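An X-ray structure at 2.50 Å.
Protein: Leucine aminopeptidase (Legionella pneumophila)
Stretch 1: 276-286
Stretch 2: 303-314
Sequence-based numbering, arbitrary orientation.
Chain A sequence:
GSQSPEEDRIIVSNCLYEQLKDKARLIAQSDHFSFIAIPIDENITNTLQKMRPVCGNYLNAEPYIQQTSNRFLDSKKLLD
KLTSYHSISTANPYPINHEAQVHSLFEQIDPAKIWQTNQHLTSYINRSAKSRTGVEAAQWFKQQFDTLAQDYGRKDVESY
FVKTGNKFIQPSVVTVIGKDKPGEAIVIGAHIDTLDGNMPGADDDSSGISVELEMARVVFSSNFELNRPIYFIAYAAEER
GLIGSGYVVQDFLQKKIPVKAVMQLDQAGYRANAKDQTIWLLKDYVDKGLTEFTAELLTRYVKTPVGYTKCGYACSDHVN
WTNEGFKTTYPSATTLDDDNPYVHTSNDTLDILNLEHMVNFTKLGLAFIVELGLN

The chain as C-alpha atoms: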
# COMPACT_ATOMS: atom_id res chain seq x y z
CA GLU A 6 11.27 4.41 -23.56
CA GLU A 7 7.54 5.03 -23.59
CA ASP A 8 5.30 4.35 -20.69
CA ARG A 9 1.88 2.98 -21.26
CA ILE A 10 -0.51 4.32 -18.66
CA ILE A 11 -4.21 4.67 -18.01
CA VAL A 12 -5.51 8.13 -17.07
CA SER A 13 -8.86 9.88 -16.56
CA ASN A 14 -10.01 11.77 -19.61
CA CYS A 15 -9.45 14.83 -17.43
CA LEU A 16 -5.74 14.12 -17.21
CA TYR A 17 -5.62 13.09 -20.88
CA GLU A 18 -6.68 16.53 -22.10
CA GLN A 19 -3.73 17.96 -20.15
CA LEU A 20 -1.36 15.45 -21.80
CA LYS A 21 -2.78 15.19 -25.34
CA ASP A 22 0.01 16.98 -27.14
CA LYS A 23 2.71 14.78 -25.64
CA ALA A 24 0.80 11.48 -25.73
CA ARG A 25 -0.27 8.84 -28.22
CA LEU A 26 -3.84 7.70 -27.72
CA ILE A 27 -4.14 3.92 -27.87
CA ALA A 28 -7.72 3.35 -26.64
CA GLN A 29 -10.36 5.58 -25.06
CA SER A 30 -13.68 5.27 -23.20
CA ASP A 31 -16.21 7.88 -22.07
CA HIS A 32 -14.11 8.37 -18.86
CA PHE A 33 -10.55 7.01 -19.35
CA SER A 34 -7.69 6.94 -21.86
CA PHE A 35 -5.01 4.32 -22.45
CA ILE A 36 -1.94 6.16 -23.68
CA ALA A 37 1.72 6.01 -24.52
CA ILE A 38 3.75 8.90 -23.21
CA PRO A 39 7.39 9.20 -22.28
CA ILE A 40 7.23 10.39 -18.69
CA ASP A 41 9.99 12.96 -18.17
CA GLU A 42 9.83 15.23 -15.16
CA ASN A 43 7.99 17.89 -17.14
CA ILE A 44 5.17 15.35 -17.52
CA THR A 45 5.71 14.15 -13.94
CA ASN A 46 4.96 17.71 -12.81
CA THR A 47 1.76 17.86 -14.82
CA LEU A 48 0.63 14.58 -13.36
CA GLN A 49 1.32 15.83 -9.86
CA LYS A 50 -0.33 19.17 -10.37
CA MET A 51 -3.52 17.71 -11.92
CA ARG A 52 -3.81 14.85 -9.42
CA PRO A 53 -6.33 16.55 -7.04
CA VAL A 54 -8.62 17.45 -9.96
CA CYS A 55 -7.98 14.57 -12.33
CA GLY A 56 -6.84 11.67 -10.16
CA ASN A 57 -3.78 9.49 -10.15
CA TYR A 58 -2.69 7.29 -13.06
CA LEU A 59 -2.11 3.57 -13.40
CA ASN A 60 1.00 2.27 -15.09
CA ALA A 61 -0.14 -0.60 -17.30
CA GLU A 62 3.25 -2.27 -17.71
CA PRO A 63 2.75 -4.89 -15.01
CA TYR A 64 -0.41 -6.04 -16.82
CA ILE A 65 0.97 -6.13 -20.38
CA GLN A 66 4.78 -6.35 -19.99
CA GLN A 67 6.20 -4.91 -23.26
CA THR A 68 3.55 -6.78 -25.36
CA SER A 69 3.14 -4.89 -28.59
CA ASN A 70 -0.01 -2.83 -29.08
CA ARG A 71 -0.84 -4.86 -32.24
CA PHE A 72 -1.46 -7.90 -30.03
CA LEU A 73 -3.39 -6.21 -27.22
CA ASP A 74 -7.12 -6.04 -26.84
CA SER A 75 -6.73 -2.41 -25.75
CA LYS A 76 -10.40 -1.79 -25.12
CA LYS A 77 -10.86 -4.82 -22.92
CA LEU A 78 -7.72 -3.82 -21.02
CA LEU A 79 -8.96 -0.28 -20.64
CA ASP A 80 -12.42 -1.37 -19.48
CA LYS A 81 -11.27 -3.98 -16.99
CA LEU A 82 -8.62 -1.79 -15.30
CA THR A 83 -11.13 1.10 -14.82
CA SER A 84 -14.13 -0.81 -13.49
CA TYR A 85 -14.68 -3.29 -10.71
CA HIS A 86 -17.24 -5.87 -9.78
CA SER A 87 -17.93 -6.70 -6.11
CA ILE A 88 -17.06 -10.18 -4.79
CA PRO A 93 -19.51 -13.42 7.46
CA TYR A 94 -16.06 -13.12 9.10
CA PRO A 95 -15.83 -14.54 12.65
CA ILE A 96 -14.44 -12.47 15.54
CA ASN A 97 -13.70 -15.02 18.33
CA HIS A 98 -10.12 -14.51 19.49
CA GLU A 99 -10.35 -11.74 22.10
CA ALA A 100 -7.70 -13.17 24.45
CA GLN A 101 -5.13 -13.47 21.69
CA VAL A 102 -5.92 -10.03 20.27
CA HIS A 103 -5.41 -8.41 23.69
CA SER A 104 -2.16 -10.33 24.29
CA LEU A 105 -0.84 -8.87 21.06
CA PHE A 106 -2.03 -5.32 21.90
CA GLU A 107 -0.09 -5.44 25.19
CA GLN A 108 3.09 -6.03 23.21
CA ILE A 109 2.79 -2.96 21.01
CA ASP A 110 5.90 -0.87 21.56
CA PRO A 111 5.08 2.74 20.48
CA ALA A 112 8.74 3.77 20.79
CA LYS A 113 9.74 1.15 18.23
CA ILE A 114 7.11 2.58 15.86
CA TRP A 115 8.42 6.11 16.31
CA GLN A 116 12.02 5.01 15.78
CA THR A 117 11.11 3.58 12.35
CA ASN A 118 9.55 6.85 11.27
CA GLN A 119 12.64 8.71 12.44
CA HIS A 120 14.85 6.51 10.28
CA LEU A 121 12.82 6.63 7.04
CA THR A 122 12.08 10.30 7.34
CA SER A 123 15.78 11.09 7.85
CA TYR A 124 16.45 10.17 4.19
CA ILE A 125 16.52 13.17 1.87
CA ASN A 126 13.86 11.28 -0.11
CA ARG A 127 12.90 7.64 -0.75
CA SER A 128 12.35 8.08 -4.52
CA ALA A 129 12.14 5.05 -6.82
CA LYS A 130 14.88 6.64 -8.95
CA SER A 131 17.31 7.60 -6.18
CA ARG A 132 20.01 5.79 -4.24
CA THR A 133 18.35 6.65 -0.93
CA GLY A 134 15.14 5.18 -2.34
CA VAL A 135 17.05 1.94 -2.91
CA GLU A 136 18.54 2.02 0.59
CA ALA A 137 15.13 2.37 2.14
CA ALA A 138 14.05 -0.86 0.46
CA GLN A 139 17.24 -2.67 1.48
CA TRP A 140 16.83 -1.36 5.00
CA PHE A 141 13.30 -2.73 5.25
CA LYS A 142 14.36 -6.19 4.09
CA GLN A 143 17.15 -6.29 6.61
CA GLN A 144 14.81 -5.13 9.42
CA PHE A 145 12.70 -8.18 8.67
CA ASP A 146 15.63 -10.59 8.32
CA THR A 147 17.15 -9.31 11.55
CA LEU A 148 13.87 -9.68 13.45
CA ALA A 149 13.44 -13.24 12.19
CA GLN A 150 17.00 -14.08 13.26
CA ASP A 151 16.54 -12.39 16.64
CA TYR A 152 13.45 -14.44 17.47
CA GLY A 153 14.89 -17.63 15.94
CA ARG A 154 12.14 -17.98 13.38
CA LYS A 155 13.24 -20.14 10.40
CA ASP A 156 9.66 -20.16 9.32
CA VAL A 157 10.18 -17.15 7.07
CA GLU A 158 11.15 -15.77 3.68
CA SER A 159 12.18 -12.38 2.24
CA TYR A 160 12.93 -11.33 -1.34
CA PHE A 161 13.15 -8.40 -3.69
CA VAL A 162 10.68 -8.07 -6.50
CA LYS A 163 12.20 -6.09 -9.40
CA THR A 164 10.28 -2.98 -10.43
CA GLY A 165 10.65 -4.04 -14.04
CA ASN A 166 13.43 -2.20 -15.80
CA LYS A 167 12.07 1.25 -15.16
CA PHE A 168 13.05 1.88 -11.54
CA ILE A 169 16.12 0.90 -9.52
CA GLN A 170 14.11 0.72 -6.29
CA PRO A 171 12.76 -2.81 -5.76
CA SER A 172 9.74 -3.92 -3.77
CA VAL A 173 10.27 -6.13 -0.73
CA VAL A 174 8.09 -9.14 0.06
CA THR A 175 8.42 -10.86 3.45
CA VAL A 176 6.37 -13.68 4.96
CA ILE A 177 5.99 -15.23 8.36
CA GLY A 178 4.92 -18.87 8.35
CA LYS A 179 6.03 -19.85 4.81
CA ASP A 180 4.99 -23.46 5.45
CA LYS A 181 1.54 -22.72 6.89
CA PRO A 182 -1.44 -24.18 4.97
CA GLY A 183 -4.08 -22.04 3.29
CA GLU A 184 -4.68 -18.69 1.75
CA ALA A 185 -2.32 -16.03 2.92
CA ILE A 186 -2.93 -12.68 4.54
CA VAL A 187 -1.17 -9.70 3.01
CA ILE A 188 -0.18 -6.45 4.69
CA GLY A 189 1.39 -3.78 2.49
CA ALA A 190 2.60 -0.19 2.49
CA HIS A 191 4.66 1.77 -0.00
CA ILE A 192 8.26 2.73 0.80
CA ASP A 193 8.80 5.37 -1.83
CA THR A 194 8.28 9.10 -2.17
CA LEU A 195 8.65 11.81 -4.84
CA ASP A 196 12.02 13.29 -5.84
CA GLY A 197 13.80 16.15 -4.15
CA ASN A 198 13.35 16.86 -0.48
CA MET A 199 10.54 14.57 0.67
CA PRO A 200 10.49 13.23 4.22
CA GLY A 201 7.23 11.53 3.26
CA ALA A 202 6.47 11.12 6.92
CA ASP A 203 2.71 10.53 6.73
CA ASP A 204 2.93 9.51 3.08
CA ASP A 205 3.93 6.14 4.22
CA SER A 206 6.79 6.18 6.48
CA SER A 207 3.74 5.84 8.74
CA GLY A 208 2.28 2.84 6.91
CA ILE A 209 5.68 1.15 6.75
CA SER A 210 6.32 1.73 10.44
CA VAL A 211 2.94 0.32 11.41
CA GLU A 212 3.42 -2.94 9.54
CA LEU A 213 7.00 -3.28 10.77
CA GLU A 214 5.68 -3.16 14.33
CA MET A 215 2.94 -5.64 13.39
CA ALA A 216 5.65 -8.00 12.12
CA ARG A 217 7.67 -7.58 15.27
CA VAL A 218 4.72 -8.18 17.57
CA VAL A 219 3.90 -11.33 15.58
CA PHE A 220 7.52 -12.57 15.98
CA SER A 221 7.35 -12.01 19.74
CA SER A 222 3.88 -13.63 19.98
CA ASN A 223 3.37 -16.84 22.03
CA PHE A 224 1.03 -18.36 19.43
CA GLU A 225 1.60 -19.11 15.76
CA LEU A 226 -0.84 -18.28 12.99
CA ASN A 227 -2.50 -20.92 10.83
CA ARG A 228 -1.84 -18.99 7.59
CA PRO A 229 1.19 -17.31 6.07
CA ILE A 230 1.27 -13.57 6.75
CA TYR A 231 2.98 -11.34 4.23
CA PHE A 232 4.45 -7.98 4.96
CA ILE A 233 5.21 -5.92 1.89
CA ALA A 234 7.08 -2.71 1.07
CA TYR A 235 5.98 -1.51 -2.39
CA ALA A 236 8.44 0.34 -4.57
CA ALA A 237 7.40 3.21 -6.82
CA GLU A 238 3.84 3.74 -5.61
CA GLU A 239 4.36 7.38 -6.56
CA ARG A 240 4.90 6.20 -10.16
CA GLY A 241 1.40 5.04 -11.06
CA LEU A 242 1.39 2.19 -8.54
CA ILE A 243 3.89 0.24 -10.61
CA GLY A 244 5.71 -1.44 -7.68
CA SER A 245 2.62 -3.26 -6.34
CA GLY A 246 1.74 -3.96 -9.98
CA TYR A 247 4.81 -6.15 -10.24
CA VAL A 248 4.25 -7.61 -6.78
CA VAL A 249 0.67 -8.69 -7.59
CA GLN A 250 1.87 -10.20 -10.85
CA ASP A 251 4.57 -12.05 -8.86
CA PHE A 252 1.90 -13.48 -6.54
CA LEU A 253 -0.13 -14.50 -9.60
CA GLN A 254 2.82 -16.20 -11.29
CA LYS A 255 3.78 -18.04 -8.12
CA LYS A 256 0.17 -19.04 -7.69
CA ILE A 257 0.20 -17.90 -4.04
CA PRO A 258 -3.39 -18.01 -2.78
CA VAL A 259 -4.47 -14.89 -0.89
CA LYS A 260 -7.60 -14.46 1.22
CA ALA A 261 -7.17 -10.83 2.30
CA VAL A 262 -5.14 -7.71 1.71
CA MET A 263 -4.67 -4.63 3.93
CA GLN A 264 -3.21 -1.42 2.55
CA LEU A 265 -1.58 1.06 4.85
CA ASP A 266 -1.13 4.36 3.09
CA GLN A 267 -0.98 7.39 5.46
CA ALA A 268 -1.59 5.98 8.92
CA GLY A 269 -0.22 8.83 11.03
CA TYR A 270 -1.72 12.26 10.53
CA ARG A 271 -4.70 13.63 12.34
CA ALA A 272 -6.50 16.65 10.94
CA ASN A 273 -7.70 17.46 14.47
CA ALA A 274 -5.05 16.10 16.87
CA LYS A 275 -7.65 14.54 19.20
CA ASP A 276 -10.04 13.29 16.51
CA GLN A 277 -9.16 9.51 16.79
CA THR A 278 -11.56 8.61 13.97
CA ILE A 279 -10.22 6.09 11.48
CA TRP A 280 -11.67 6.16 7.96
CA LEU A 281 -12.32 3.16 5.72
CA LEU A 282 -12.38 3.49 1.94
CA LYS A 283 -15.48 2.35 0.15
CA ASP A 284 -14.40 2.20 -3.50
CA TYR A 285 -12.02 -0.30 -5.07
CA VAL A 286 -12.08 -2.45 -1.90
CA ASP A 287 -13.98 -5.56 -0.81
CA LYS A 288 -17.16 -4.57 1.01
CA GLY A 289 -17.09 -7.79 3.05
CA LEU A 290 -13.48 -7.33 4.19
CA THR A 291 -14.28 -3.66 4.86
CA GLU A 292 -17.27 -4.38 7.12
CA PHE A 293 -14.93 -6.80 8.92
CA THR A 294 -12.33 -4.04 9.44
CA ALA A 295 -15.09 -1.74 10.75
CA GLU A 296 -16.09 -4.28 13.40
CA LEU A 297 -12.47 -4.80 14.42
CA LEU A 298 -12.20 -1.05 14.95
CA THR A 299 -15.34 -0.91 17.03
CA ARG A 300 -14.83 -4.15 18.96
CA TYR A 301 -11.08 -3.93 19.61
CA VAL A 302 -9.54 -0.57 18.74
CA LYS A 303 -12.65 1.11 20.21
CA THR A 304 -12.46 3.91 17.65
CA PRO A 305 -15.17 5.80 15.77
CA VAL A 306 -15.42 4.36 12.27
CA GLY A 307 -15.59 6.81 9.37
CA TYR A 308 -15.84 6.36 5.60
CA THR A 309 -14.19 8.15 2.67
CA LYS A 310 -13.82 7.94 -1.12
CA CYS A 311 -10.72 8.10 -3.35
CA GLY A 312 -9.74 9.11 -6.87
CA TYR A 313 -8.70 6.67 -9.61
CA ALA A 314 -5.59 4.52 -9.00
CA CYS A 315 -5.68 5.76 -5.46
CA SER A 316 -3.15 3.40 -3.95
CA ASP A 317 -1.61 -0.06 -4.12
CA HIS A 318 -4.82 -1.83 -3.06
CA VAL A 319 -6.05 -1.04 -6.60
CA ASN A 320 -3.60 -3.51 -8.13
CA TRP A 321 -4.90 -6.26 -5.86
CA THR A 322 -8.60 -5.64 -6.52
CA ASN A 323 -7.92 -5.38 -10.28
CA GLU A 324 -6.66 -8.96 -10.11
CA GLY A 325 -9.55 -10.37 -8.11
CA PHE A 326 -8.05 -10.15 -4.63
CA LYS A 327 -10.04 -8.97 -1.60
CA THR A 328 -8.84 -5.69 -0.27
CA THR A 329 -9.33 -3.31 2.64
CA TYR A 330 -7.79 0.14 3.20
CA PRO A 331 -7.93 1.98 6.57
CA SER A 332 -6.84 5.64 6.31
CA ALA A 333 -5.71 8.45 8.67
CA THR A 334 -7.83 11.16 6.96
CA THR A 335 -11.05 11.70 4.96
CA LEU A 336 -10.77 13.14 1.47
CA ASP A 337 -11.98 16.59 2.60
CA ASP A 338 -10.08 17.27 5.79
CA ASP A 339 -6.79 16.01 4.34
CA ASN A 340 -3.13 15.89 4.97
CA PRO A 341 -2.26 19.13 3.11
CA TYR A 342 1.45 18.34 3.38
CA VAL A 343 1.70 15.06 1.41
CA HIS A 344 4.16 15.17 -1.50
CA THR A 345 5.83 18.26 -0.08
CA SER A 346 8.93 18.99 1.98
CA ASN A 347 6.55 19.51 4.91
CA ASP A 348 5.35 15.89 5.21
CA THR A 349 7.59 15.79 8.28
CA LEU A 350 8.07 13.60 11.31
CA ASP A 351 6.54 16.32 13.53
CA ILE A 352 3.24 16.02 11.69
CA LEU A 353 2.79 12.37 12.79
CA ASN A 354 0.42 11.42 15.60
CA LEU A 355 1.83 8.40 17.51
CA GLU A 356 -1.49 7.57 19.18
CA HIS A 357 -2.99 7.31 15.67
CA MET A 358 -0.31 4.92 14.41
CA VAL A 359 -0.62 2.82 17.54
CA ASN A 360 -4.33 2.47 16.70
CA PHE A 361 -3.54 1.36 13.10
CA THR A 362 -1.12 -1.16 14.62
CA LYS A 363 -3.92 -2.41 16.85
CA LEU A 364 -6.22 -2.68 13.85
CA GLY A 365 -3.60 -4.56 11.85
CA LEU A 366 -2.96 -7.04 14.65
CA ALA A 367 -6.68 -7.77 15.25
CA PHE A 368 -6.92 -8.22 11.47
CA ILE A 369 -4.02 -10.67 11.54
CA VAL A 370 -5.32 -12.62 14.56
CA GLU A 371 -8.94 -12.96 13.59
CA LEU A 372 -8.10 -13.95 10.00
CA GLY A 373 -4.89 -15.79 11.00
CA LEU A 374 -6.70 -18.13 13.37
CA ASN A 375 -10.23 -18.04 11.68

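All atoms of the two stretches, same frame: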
# COMPACT_ATOMS: atom_id res chain seq x y z
N ASP A 276 -8.92 13.89 17.23
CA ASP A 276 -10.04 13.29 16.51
C ASP A 276 -10.10 11.76 16.76
O ASP A 276 -11.16 11.27 17.06
CB ASP A 276 -9.99 13.60 15.02
CG ASP A 276 -11.36 13.44 14.34
OD1 ASP A 276 -12.24 12.71 14.88
OD2 ASP A 276 -11.56 14.01 13.25
N GLN A 277 -9.02 10.99 16.61
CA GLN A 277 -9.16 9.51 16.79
C GLN A 277 -10.09 8.71 15.89
O GLN A 277 -10.13 7.50 16.00
CB GLN A 277 -9.53 9.21 18.25
CG GLN A 277 -8.67 8.22 19.00
CD GLN A 277 -8.78 8.34 20.49
OE1 GLN A 277 -8.57 7.36 21.22
NE2 GLN A 277 -8.76 9.59 20.94
N THR A 278 -10.80 9.36 14.98
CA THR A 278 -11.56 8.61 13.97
C THR A 278 -10.63 7.95 12.97
O THR A 278 -9.65 8.54 12.54
CB THR A 278 -12.57 9.52 13.20
OG1 THR A 278 -13.49 10.13 14.13
CG2 THR A 278 -13.36 8.71 12.19
N ILE A 279 -10.91 6.70 12.62
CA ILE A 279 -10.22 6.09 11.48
C ILE A 279 -11.21 5.87 10.33
O ILE A 279 -12.33 5.41 10.54
CB ILE A 279 -9.51 4.80 11.89
CG1 ILE A 279 -8.39 5.15 12.88
CG2 ILE A 279 -8.93 4.10 10.67
CD1 ILE A 279 -7.60 3.97 13.44
N TRP A 280 -10.79 6.20 9.12
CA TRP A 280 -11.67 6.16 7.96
C TRP A 280 -11.37 4.96 7.06
O TRP A 280 -10.21 4.67 6.75
CB TRP A 280 -11.52 7.47 7.15
CG TRP A 280 -12.18 8.65 7.80
CD1 TRP A 280 -13.47 9.04 7.67
CD2 TRP A 280 -11.58 9.57 8.74
NE1 TRP A 280 -13.71 10.16 8.44
CE2 TRP A 280 -12.57 10.50 9.11
CE3 TRP A 280 -10.30 9.69 9.29
CZ2 TRP A 280 -12.32 11.55 10.00
CZ3 TRP A 280 -10.05 10.74 10.18
CH2 TRP A 280 -11.05 11.65 10.52
N LEU A 281 -12.43 4.27 6.64
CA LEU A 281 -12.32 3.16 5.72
C LEU A 281 -12.73 3.63 4.34
O LEU A 281 -13.65 4.45 4.22
CB LEU A 281 -13.23 2.01 6.16
CG LEU A 281 -12.93 1.44 7.54
CD1 LEU A 281 -13.90 0.32 7.88
CD2 LEU A 281 -11.49 0.95 7.62
N LEU A 282 -12.08 3.08 3.31
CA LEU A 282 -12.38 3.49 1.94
C LEU A 282 -13.48 2.63 1.42
O LEU A 282 -13.54 1.46 1.76
CB LEU A 282 -11.15 3.37 1.06
CG LEU A 282 -10.31 4.64 1.08
CD1 LEU A 282 -9.37 4.69 2.29
CD2 LEU A 282 -9.56 4.80 -0.22
N LYS A 283 -14.40 3.20 0.64
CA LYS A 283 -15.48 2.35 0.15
C LYS A 283 -15.42 2.02 -1.34
O LYS A 283 -16.22 1.21 -1.81
CB LYS A 283 -16.85 2.94 0.48
CG LYS A 283 -16.93 4.37 0.94
CD LYS A 283 -18.41 4.69 1.20
CE LYS A 283 -18.65 6.07 1.77
NZ LYS A 283 -20.10 6.44 1.69
N ASP A 284 -14.54 2.64 -2.11
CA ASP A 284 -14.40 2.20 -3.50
C ASP A 284 -13.11 1.40 -3.74
O ASP A 284 -12.08 1.61 -3.09
CB ASP A 284 -14.55 3.38 -4.48
CG ASP A 284 -13.74 4.60 -4.07
OD1 ASP A 284 -12.52 4.48 -3.89
OD2 ASP A 284 -14.35 5.69 -3.95
N TYR A 285 -13.18 0.47 -4.68
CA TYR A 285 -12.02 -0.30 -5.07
C TYR A 285 -11.48 -1.16 -3.92
O TYR A 285 -10.30 -1.46 -3.87
CB TYR A 285 -10.93 0.62 -5.63
CG TYR A 285 -11.01 0.74 -7.13
CD1 TYR A 285 -10.34 -0.17 -7.95
CD2 TYR A 285 -11.75 1.73 -7.73
CE1 TYR A 285 -10.41 -0.09 -9.33
CE2 TYR A 285 -11.83 1.83 -9.11
CZ TYR A 285 -11.16 0.92 -9.90
OH TYR A 285 -11.23 1.01 -11.26
N VAL A 286 -12.38 -1.56 -3.03
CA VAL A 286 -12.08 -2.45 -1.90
C VAL A 286 -13.18 -3.49 -1.83
O VAL A 286 -14.20 -3.34 -2.47
CB VAL A 286 -12.00 -1.70 -0.55
CG1 VAL A 286 -10.77 -0.80 -0.50
CG2 VAL A 286 -13.26 -0.87 -0.32
N LYS A 303 -11.67 0.21 19.59
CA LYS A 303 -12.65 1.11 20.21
C LYS A 303 -12.48 2.53 19.68
O LYS A 303 -12.27 3.49 20.42
CB LYS A 303 -12.49 1.07 21.73
CG LYS A 303 -12.62 -0.37 22.29
CD LYS A 303 -14.00 -0.71 22.84
CE LYS A 303 -13.93 -1.84 23.87
NZ LYS A 303 -15.22 -2.60 24.01
N THR A 304 -12.60 2.65 18.36
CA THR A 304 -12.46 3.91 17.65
C THR A 304 -13.72 4.21 16.85
O THR A 304 -14.42 3.29 16.44
CB THR A 304 -11.19 3.83 16.72
OG1 THR A 304 -10.04 4.34 17.41
CG2 THR A 304 -11.35 4.57 15.44
N PRO A 305 -14.06 5.50 16.69
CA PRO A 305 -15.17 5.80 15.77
C PRO A 305 -14.78 5.39 14.36
O PRO A 305 -13.64 5.60 13.94
CB PRO A 305 -15.34 7.32 15.88
CG PRO A 305 -14.57 7.73 17.05
CD PRO A 305 -13.51 6.72 17.32
N VAL A 306 -15.72 4.80 13.63
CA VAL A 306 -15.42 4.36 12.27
C VAL A 306 -16.01 5.31 11.23
O VAL A 306 -17.22 5.42 11.12
CB VAL A 306 -15.99 2.98 12.00
CG1 VAL A 306 -15.67 2.55 10.57
CG2 VAL A 306 -15.46 1.99 13.02
N GLY A 307 -15.15 6.01 10.50
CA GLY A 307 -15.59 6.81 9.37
C GLY A 307 -15.42 6.17 8.00
O GLY A 307 -14.84 5.09 7.85
N TYR A 308 -15.96 6.82 6.97
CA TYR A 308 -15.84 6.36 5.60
C TYR A 308 -15.44 7.51 4.67
O TYR A 308 -15.78 8.66 4.90
CB TYR A 308 -17.14 5.70 5.12
CG TYR A 308 -17.41 4.40 5.83
CD1 TYR A 308 -18.20 4.36 6.98
CD2 TYR A 308 -16.85 3.20 5.38
CE1 TYR A 308 -18.44 3.16 7.65
CE2 TYR A 308 -17.08 2.01 6.04
CZ TYR A 308 -17.87 1.99 7.17
OH TYR A 308 -18.10 0.79 7.82
N THR A 309 -14.66 7.17 3.65
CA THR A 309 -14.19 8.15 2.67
C THR A 309 -14.11 7.54 1.27
O THR A 309 -14.22 6.31 1.09
CB THR A 309 -12.82 8.74 3.12
OG1 THR A 309 -12.39 9.73 2.19
CG2 THR A 309 -11.76 7.66 3.25
N LYS A 310 -13.97 8.39 0.26
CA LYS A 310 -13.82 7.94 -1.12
C LYS A 310 -12.49 8.44 -1.68
O LYS A 310 -11.86 9.32 -1.10
CB LYS A 310 -14.98 8.42 -2.00
CG LYS A 310 -16.31 7.67 -1.82
CD LYS A 310 -16.95 7.34 -3.19
CE LYS A 310 -18.38 6.80 -3.10
NZ LYS A 310 -18.98 6.58 -4.45
N CYS A 311 -12.01 7.79 -2.74
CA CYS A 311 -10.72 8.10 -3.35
C CYS A 311 -10.84 8.32 -4.86
O CYS A 311 -11.79 7.87 -5.48
CB CYS A 311 -9.69 6.99 -3.08
SG CYS A 311 -8.00 7.55 -3.38
N GLY A 312 -9.87 9.02 -5.43
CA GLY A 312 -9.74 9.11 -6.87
C GLY A 312 -9.33 7.78 -7.52
O GLY A 312 -9.14 6.77 -6.84
N TYR A 313 -9.18 7.81 -8.83
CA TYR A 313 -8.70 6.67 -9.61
C TYR A 313 -7.27 6.30 -9.24
O TYR A 313 -6.45 7.18 -8.98
CB TYR A 313 -8.78 7.00 -11.12
CG TYR A 313 -8.26 5.88 -11.99
CD1 TYR A 313 -8.86 4.63 -11.96
CD2 TYR A 313 -7.16 6.06 -12.81
CE1 TYR A 313 -8.39 3.60 -12.72
CE2 TYR A 313 -6.68 5.03 -13.58
CZ TYR A 313 -7.30 3.80 -13.53
OH TYR A 313 -6.85 2.76 -14.28
N ALA A 314 -6.96 5.01 -9.23
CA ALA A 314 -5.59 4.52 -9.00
C ALA A 314 -5.04 5.15 -7.73
O ALA A 314 -3.92 5.65 -7.65
CB ALA A 314 -4.69 4.83 -10.19

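This contact is a two-stranded parallel β pairing, carried by a ladder of backbone hydrogen bonds and extended at its C-terminal end by side-chain packing. Strands 279-282 and 306-309 run in the same direction at 43°, so the pair is twisted, and the two stretches together bury 924 Å².

The ladder follows the parallel rule: alternate residues of one strand bond to residues flanking their partner. I279 N donates to P305 O (3.2 Å), and I279 O accepts from G307 N (2.9 Å). L281 repeats the pattern, its N reaching G307 O at 2.8 Å and its O receiving T309 N at 3.0 Å. K283 N to T309 O (3.1 Å) adds a rung just past the strand. Between rungs, CA-H...O contacts fill in, such as Y308 CA to L281 O at 3.2 Å.

Side chains alternate between the two faces. I279, L281, V306 and Y308 share one: L281 CD1 meets V306 CG1 at 3.9 Å, while L281 CB lies 3.9 Å from Y308 CE2, so one leucine packs against two neighbours. The other face carries W280, L282 and T309, and there G307 makes room for the indole. A CB on G307 would sit 2.4 Å from W280 CD1, a clash, and 3.2 Å from T278 CG2. Without it, W280 CD1 comes within 3.4 Å of Y308 N and the strands close to a 4.2 Å CA-CA spacing at W280 and G307, the shortest in the register.

The ends use different chemistry. Upstream, T278 OG1 bonds to D276 OD1 within its own stretch (3.0 Å), and T304 OG1 makes a weak bond to Q277 O at 3.5 Å. Downstream, L282 CD2 packs on C311 CB at 3.6 Å, and C311 N gives a weak bond to D284 OD2 (3.4 Å), a carboxylate taking over where the backbone ladder stops.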